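Local coordinates for cyclodipeptide synthase, BtCDPS (PDB 6ZTU), which probably makes cyclic dipeptides by aminoacyl transfer, joining two amino acids that enzymes of this family usually take from charged tRNAs, at residues D136-S142 against E214-K218; S34-S38 against K85-E89. All blocks are in the same frame, centred on the assembly; numbering follows the deposited sequence.

Interaction 1. Residues D136-S142 against E214-K218; sequences DEKFRKS and EFYIK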
loop_
_atom_site.group_PDB
_atom_site.type_symbol
_atom_site.label_atom_id
_atom_site.label_comp_id
_atom_site.label_asym_id
_atom_site.label_seq_id
_atom_site.Cartn_x
_atom_site.Cartn_y
_atom_site.Cartn_z
ATOM N N ASP A 136 -12.906 -15.523 10.596
ATOM C CA ASP A 136 -12.395 -16.509 9.634
ATOM C C ASP A 136 -10.920 -16.747 9.934
ATOM O O ASP A 136 -10.070 -15.941 9.542
ATOM C CB ASP A 136 -12.584 -16.056 8.185
ATOM C CG ASP A 136 -12.031 -17.075 7.174
ATOM O OD1 ASP A 136 -11.528 -18.125 7.599
ATOM O OD2 ASP A 136 -12.121 -16.836 5.950
ATOM N N GLU A 137 -10.615 -17.884 10.578
ATOM C CA GLU A 137 -9.232 -18.188 10.934
ATOM C C GLU A 137 -8.315 -18.182 9.720
ATOM O O GLU A 137 -7.129 -17.851 9.841
ATOM C CB GLU A 137 -9.152 -19.552 11.630
ATOM C CG GLU A 137 -7.742 -19.908 12.130
ATOM C CD GLU A 137 -6.867 -20.510 11.049
ATOM O OE1 GLU A 137 -7.430 -21.020 10.053
ATOM O OE2 GLU A 137 -5.622 -20.442 11.169
ATOM N N LYS A 138 -8.830 -18.574 8.554
ATOM C CA LYS A 138 -8.015 -18.591 7.342
ATOM C C LYS A 138 -7.639 -17.177 6.920
ATOM O O LYS A 138 -6.483 -16.908 6.573
ATOM C CB LYS A 138 -8.776 -19.304 6.222
ATOM C CG LYS A 138 -8.022 -19.474 4.915
ATOM C CD LYS A 138 -8.980 -20.047 3.867
ATOM C CE LYS A 138 -8.396 -20.013 2.472
ATOM N NZ LYS A 138 -7.352 -21.062 2.279
ATOM N N PHE A 139 -8.597 -16.258 6.967
ATOM C CA PHE A 139 -8.297 -14.867 6.647
ATOM C C PHE A 139 -7.383 -14.246 7.703
ATOM O O PHE A 139 -6.431 -13.524 7.369
ATOM C CB PHE A 139 -9.606 -14.087 6.536
ATOM C CG PHE A 139 -9.427 -12.671 6.095
ATOM C CD1 PHE A 139 -9.040 -12.377 4.791
ATOM C CD2 PHE A 139 -9.653 -11.626 6.987
ATOM C CE1 PHE A 139 -8.885 -11.060 4.380
ATOM C CE2 PHE A 139 -9.494 -10.297 6.571
ATOM C CZ PHE A 139 -9.111 -10.027 5.274
ATOM N N ARG A 140 -7.659 -14.538 8.974
ATOM C CA ARG A 140 -6.804 -14.065 10.063
ATOM C C ARG A 140 -5.369 -14.510 9.843
ATOM O O ARG A 140 -4.427 -13.712 9.986
ATOM C CB ARG A 140 -7.361 -14.594 11.390
ATOM C CG ARG A 140 -6.750 -14.052 12.684
ATOM C CD ARG A 140 -7.435 -14.775 13.840
ATOM N NE ARG A 140 -6.991 -14.389 15.172
ATOM C CZ ARG A 140 -7.541 -13.410 15.886
ATOM N NH1 ARG A 140 -8.541 -12.697 15.387
ATOM N NH2 ARG A 140 -7.083 -13.138 17.097
ATOM N N LYS A 141 -5.169 -15.778 9.479
ATOM C CA LYS A 141 -3.829 -16.294 9.245
ATOM C C LYS A 141 -3.119 -15.520 8.138
ATOM O O LYS A 141 -1.938 -15.182 8.271
ATOM C CB LYS A 141 -3.913 -17.787 8.914
ATOM C CG LYS A 141 -2.590 -18.511 8.811
ATOM C CD LYS A 141 -2.831 -20.027 8.629
ATOM C CE LYS A 141 -1.513 -20.804 8.489
ATOM N NZ LYS A 141 -0.770 -20.477 7.241
ATOM N N SER A 142 -3.826 -15.214 7.041
ATOM C CA SER A 142 -3.209 -14.460 5.948
ATOM C C SER A 142 -2.868 -13.036 6.369
ATOM O O SER A 142 -1.826 -12.496 5.968
ATOM C CB SER A 142 -4.150 -14.422 4.745
ATOM O OG SER A 142 -4.075 -15.636 4.035
ATOM N N GLU A 214 -11.112 -17.537 -2.267
ATOM C CA GLU A 214 -10.911 -18.297 -1.039
ATOM C C GLU A 214 -11.554 -17.663 0.195
ATOM O O GLU A 214 -11.547 -18.291 1.263
ATOM C CB GLU A 214 -9.410 -18.514 -0.807
ATOM C CG GLU A 214 -8.790 -19.482 -1.845
ATOM C CD GLU A 214 -7.313 -19.715 -1.640
ATOM O OE1 GLU A 214 -6.848 -19.663 -0.479
ATOM O OE2 GLU A 214 -6.609 -19.959 -2.641
ATOM N N PHE A 215 -12.122 -16.458 0.079
ATOM C CA PHE A 215 -12.705 -15.767 1.222
ATOM C C PHE A 215 -14.003 -15.086 0.827
ATOM O O PHE A 215 -14.274 -14.854 -0.352
ATOM C CB PHE A 215 -11.779 -14.680 1.790
ATOM C CG PHE A 215 -10.387 -15.138 2.037
ATOM C CD1 PHE A 215 -10.071 -15.812 3.205
ATOM C CD2 PHE A 215 -9.378 -14.859 1.130
ATOM C CE1 PHE A 215 -8.787 -16.213 3.457
ATOM C CE2 PHE A 215 -8.081 -15.272 1.383
ATOM C CZ PHE A 215 -7.789 -15.943 2.548
ATOM N N TYR A 216 -14.785 -14.727 1.847
ATOM C CA TYR A 216 -15.913 -13.844 1.617
ATOM C C TYR A 216 -15.451 -12.417 1.399
ATOM O O TYR A 216 -16.196 -11.630 0.812
ATOM C CB TYR A 216 -16.905 -13.936 2.774
ATOM C CG TYR A 216 -17.652 -15.256 2.764
ATOM C CD1 TYR A 216 -18.373 -15.656 1.644
ATOM C CD2 TYR A 216 -17.623 -16.101 3.863
ATOM C CE1 TYR A 216 -19.050 -16.861 1.625
ATOM C CE2 TYR A 216 -18.299 -17.300 3.849
ATOM C CZ TYR A 216 -19.004 -17.675 2.724
ATOM O OH TYR A 216 -19.683 -18.878 2.689
ATOM N N ILE A 217 -14.229 -12.086 1.826
ATOM C CA ILE A 217 -13.588 -10.833 1.425
ATOM C C ILE A 217 -13.264 -10.892 -0.062
ATOM O O ILE A 217 -12.590 -11.819 -0.526
ATOM C CB ILE A 217 -12.308 -10.598 2.248
ATOM C CG1 ILE A 217 -12.638 -10.248 3.700
ATOM C CG2 ILE A 217 -11.421 -9.511 1.605
ATOM C CD1 ILE A 217 -12.965 -8.796 3.918
ATOM N N LYS A 218 -13.721 -9.887 -0.815
ATOM C CA LYS A 218 -13.459 -9.780 -2.245
ATOM C C LYS A 218 -12.914 -8.396 -2.577
ATOM O O LYS A 218 -13.241 -7.407 -1.914
ATOM C CB LYS A 218 -14.735 -9.993 -3.081
ATOM C CG LYS A 218 -15.215 -11.424 -3.187
ATOM C CD LYS A 218 -16.448 -11.493 -4.081
ATOM C CE LYS A 218 -16.090 -11.227 -5.534
ATOM N NZ LYS A 218 -17.058 -11.885 -6.453
HETATM O O HOH W 1 -12.534 -18.545 3.776
HETATM O O HOH W 2 -14.257 -15.769 4.583
#
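The ring of Phe215 lies between two residues: CD1 of Phe139 sits 3.9 Å above one face, off-centre toward the rim, and CB of the adjoining Glu214 covers the opposite one. At its edge, nearly in the ring plane, OD2 of Asp136 lies 3.6 Å from Phe215 CD1. Phe139 turns its own edge to Phe215 in a T-shaped pair, with centroids 5.4 Å apart and planes at 74°. Over one face of the Phe139 ring lies Ile217, whose CG1 makes a CH-pi contact 4.1 Å from the centroid. With CG anti to the backbone N (chi1 -175°), the Phe139 ring sets that edge on Phe215 and a face against Ile217. Lys138 crosses Phe215 at about a right angle, its CG 3.7 Å from Phe215 CE1, and then bends at chi4, bringing NZ 3.1 Å from OE1 of Glu214 in a salt bridge, on the anti side but 34° out of the carboxylate plane. The other oxygen of Glu214 is held by Asn212. Asp136 does two jobs: its OD1 N-caps the helix by accepting from Lys138 N, while OD2 accepts hydrogen bonds from two waters. One water also donates to Glu214 O, 2.7 Å away, and the second accepts from Tyr216 N, so the cap is tied through solvent to the loop backbone. The contact thus joins the first turn of helix 137-157 to the loop between helix 205-211 and strand 223-229. Leu206 and Lys209 of helix 205-211 also touch Phe215, Tyr132 of helix 120-135 touches both Phe139 and Ile217, and Leu185 of helix 167-191 meets Ile217.

Interaction 2. Residues S34-S38 against K85-E89; sequences SPFNS and KVRKE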
loop_
_atom_site.group_PDB
_atom_site.type_symbol
_atom_site.label_atom_id
_atom_site.label_comp_id
_atom_site.label_asym_id
_atom_site.label_seq_id
_atom_site.Cartn_x
_atom_site.Cartn_y
_atom_site.Cartn_z
ATOM N N SER A 34 5.591 2.664 0.973
ATOM C CA SER A 34 5.702 1.929 2.226
ATOM C C SER A 34 6.657 2.650 3.174
ATOM O O SER A 34 7.742 3.055 2.750
ATOM C CB SER A 34 6.194 0.502 1.959
ATOM O OG SER A 34 5.943 -0.325 3.074
ATOM N N PRO A 35 6.292 2.830 4.445
ATOM C CA PRO A 35 7.175 3.535 5.378
ATOM C C PRO A 35 8.304 2.650 5.890
ATOM O O PRO A 35 8.157 1.436 6.042
ATOM C CB PRO A 35 6.228 3.927 6.519
ATOM C CG PRO A 35 5.224 2.813 6.542
ATOM C CD PRO A 35 5.015 2.455 5.076
ATOM N N PHE A 36 9.443 3.294 6.168
ATOM C CA PHE A 36 10.625 2.620 6.718
ATOM C C PHE A 36 11.112 1.523 5.776
ATOM O O PHE A 36 11.495 0.427 6.193
ATOM C CB PHE A 36 10.344 2.081 8.119
ATOM C CG PHE A 36 9.553 3.031 8.959
ATOM C CD1 PHE A 36 10.043 4.300 9.225
ATOM C CD2 PHE A 36 8.308 2.683 9.452
ATOM C CE1 PHE A 36 9.314 5.194 9.983
ATOM C CE2 PHE A 36 7.574 3.578 10.220
ATOM C CZ PHE A 36 8.080 4.834 10.478
ATOM N N ASN A 37 11.096 1.837 4.488
ATOM C CA ASN A 37 11.496 0.920 3.432
ATOM C C ASN A 37 12.472 1.668 2.540
ATOM O O ASN A 37 12.096 2.657 1.906
ATOM C CB ASN A 37 10.270 0.436 2.645
ATOM C CG ASN A 37 10.624 -0.562 1.561
ATOM O OD1 ASN A 37 11.696 -0.501 0.967
ATOM N ND2 ASN A 37 9.718 -1.490 1.298
ATOM N N SER A 38 13.719 1.189 2.480
ATOM C CA SER A 38 14.771 1.926 1.782
ATOM C C SER A 38 14.506 2.067 0.289
ATOM O O SER A 38 15.099 2.944 -0.349
ATOM C CB SER A 38 16.126 1.245 1.997
ATOM O OG SER A 38 15.992 -0.166 1.958
ATOM N N LYS A 85 9.208 9.297 14.570
ATOM C CA LYS A 85 9.773 8.734 13.350
ATOM C C LYS A 85 8.733 8.659 12.240
ATOM O O LYS A 85 9.058 8.912 11.079
ATOM C CB LYS A 85 10.375 7.359 13.634
ATOM C CG LYS A 85 11.558 7.414 14.592
ATOM C CD LYS A 85 12.198 6.057 14.785
ATOM C CE LYS A 85 12.908 5.593 13.519
ATOM N NZ LYS A 85 13.724 4.371 13.762
ATOM N N VAL A 86 7.477 8.364 12.584
ATOM C CA VAL A 86 6.416 8.334 11.580
ATOM C C VAL A 86 6.210 9.719 10.978
ATOM O O VAL A 86 6.233 9.890 9.756
ATOM C CB VAL A 86 5.112 7.784 12.183
ATOM C CG1 VAL A 86 3.959 7.939 11.192
ATOM C CG2 VAL A 86 5.283 6.330 12.579
ATOM N N ARG A 87 6.002 10.733 11.829
ATOM C CA ARG A 87 5.784 12.089 11.323
ATOM C C ARG A 87 6.892 12.512 10.366
ATOM O O ARG A 87 6.628 13.102 9.312
ATOM C CB ARG A 87 5.683 13.080 12.485
ATOM C CG ARG A 87 4.375 13.021 13.269
ATOM C CD ARG A 87 4.332 14.120 14.333
ATOM N NE ARG A 87 4.330 13.578 15.692
ATOM C CZ ARG A 87 5.336 13.714 16.552
ATOM N NH1 ARG A 87 6.431 14.377 16.198
ATOM N NH2 ARG A 87 5.250 13.184 17.765
ATOM N N LYS A 88 8.140 12.190 10.707
ATOM C CA LYS A 88 9.273 12.553 9.865
ATOM C C LYS A 88 9.283 11.768 8.558
ATOM O O LYS A 88 9.594 12.321 7.496
ATOM C CB LYS A 88 10.569 12.319 10.634
ATOM C CG LYS A 88 11.817 12.661 9.860
ATOM C CD LYS A 88 12.887 11.610 10.086
ATOM C CE LYS A 88 14.254 12.247 10.213
ATOM N NZ LYS A 88 15.347 11.291 9.880
ATOM N N GLU A 89 8.974 10.472 8.621
ATOM C CA GLU A 89 8.957 9.651 7.411
ATOM C C GLU A 89 7.851 10.093 6.458
ATOM O O GLU A 89 8.078 10.229 5.251
ATOM C CB GLU A 89 8.798 8.177 7.801
ATOM C CG GLU A 89 8.720 7.200 6.640
ATOM C CD GLU A 89 10.077 6.838 6.084
ATOM O OE1 GLU A 89 11.055 7.561 6.377
ATOM O OE2 GLU A 89 10.165 5.828 5.348
#
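Lys85 presents its backbone O to the edge of the Phe36 ring, in plane and 3.9 Å from CE1, where helix 79-103 passes the loop that follows strand 28-32 of the Rossmann-like sheet. This family belongs to the HUP clan, and its core resembles the catalytic domain of class I aminoacyl-tRNA synthetases. One residue on, Val86 reaches the same ring edge with one methyl, CG2 lying 3.8 Å from Phe36 CZ. One turn after Lys85 comes Glu89, whose CB meets Phe36 CE1 at 3.7 Å and whose CG lies beside Pro35 CB. Its chain bends at chi2 (82°), which turns the carboxylate back to the loop, its plane only 20° from that of the ring. OE2 of this buried residue forms a salt bridge with Arg92 and also accepts from Phe36 N, so it has a charged and a neutral partner. Replacing Glu89 by alanine is likely to leave Phe36 N without its acceptor and Arg92 without this carboxylate mate, removing one of the ties between loop and helix. Pro35 CB covers one face of the Phe36 ring. Phe36 N donates to Glu89 OE2 from above the carboxylate plane, at 2.8 Å with an N-H...O angle of 157°.

Interaction 2 closes before interaction 1 opens along the chain, and the two lie on opposite sides of the chain's centre, with their own centres 29 Å apart and nearest atoms about 15 Å apart. They do not touch, yet helix 137-157 spans the distance: it begins in interaction 1, and its Arg154 donates to the backbone O of Pro35 in interaction 2. Both loops also adjoin strands of one sheet, in which 196-200 separates 28-32 from 223-229. Interaction 2 borders the pocket, with the Pro35 side chain about 5 Å from the bound hexanediol, whereas the Phe139 side chain of interaction 1 is about 14 Å from it, at the N-terminal end of helix 137-157.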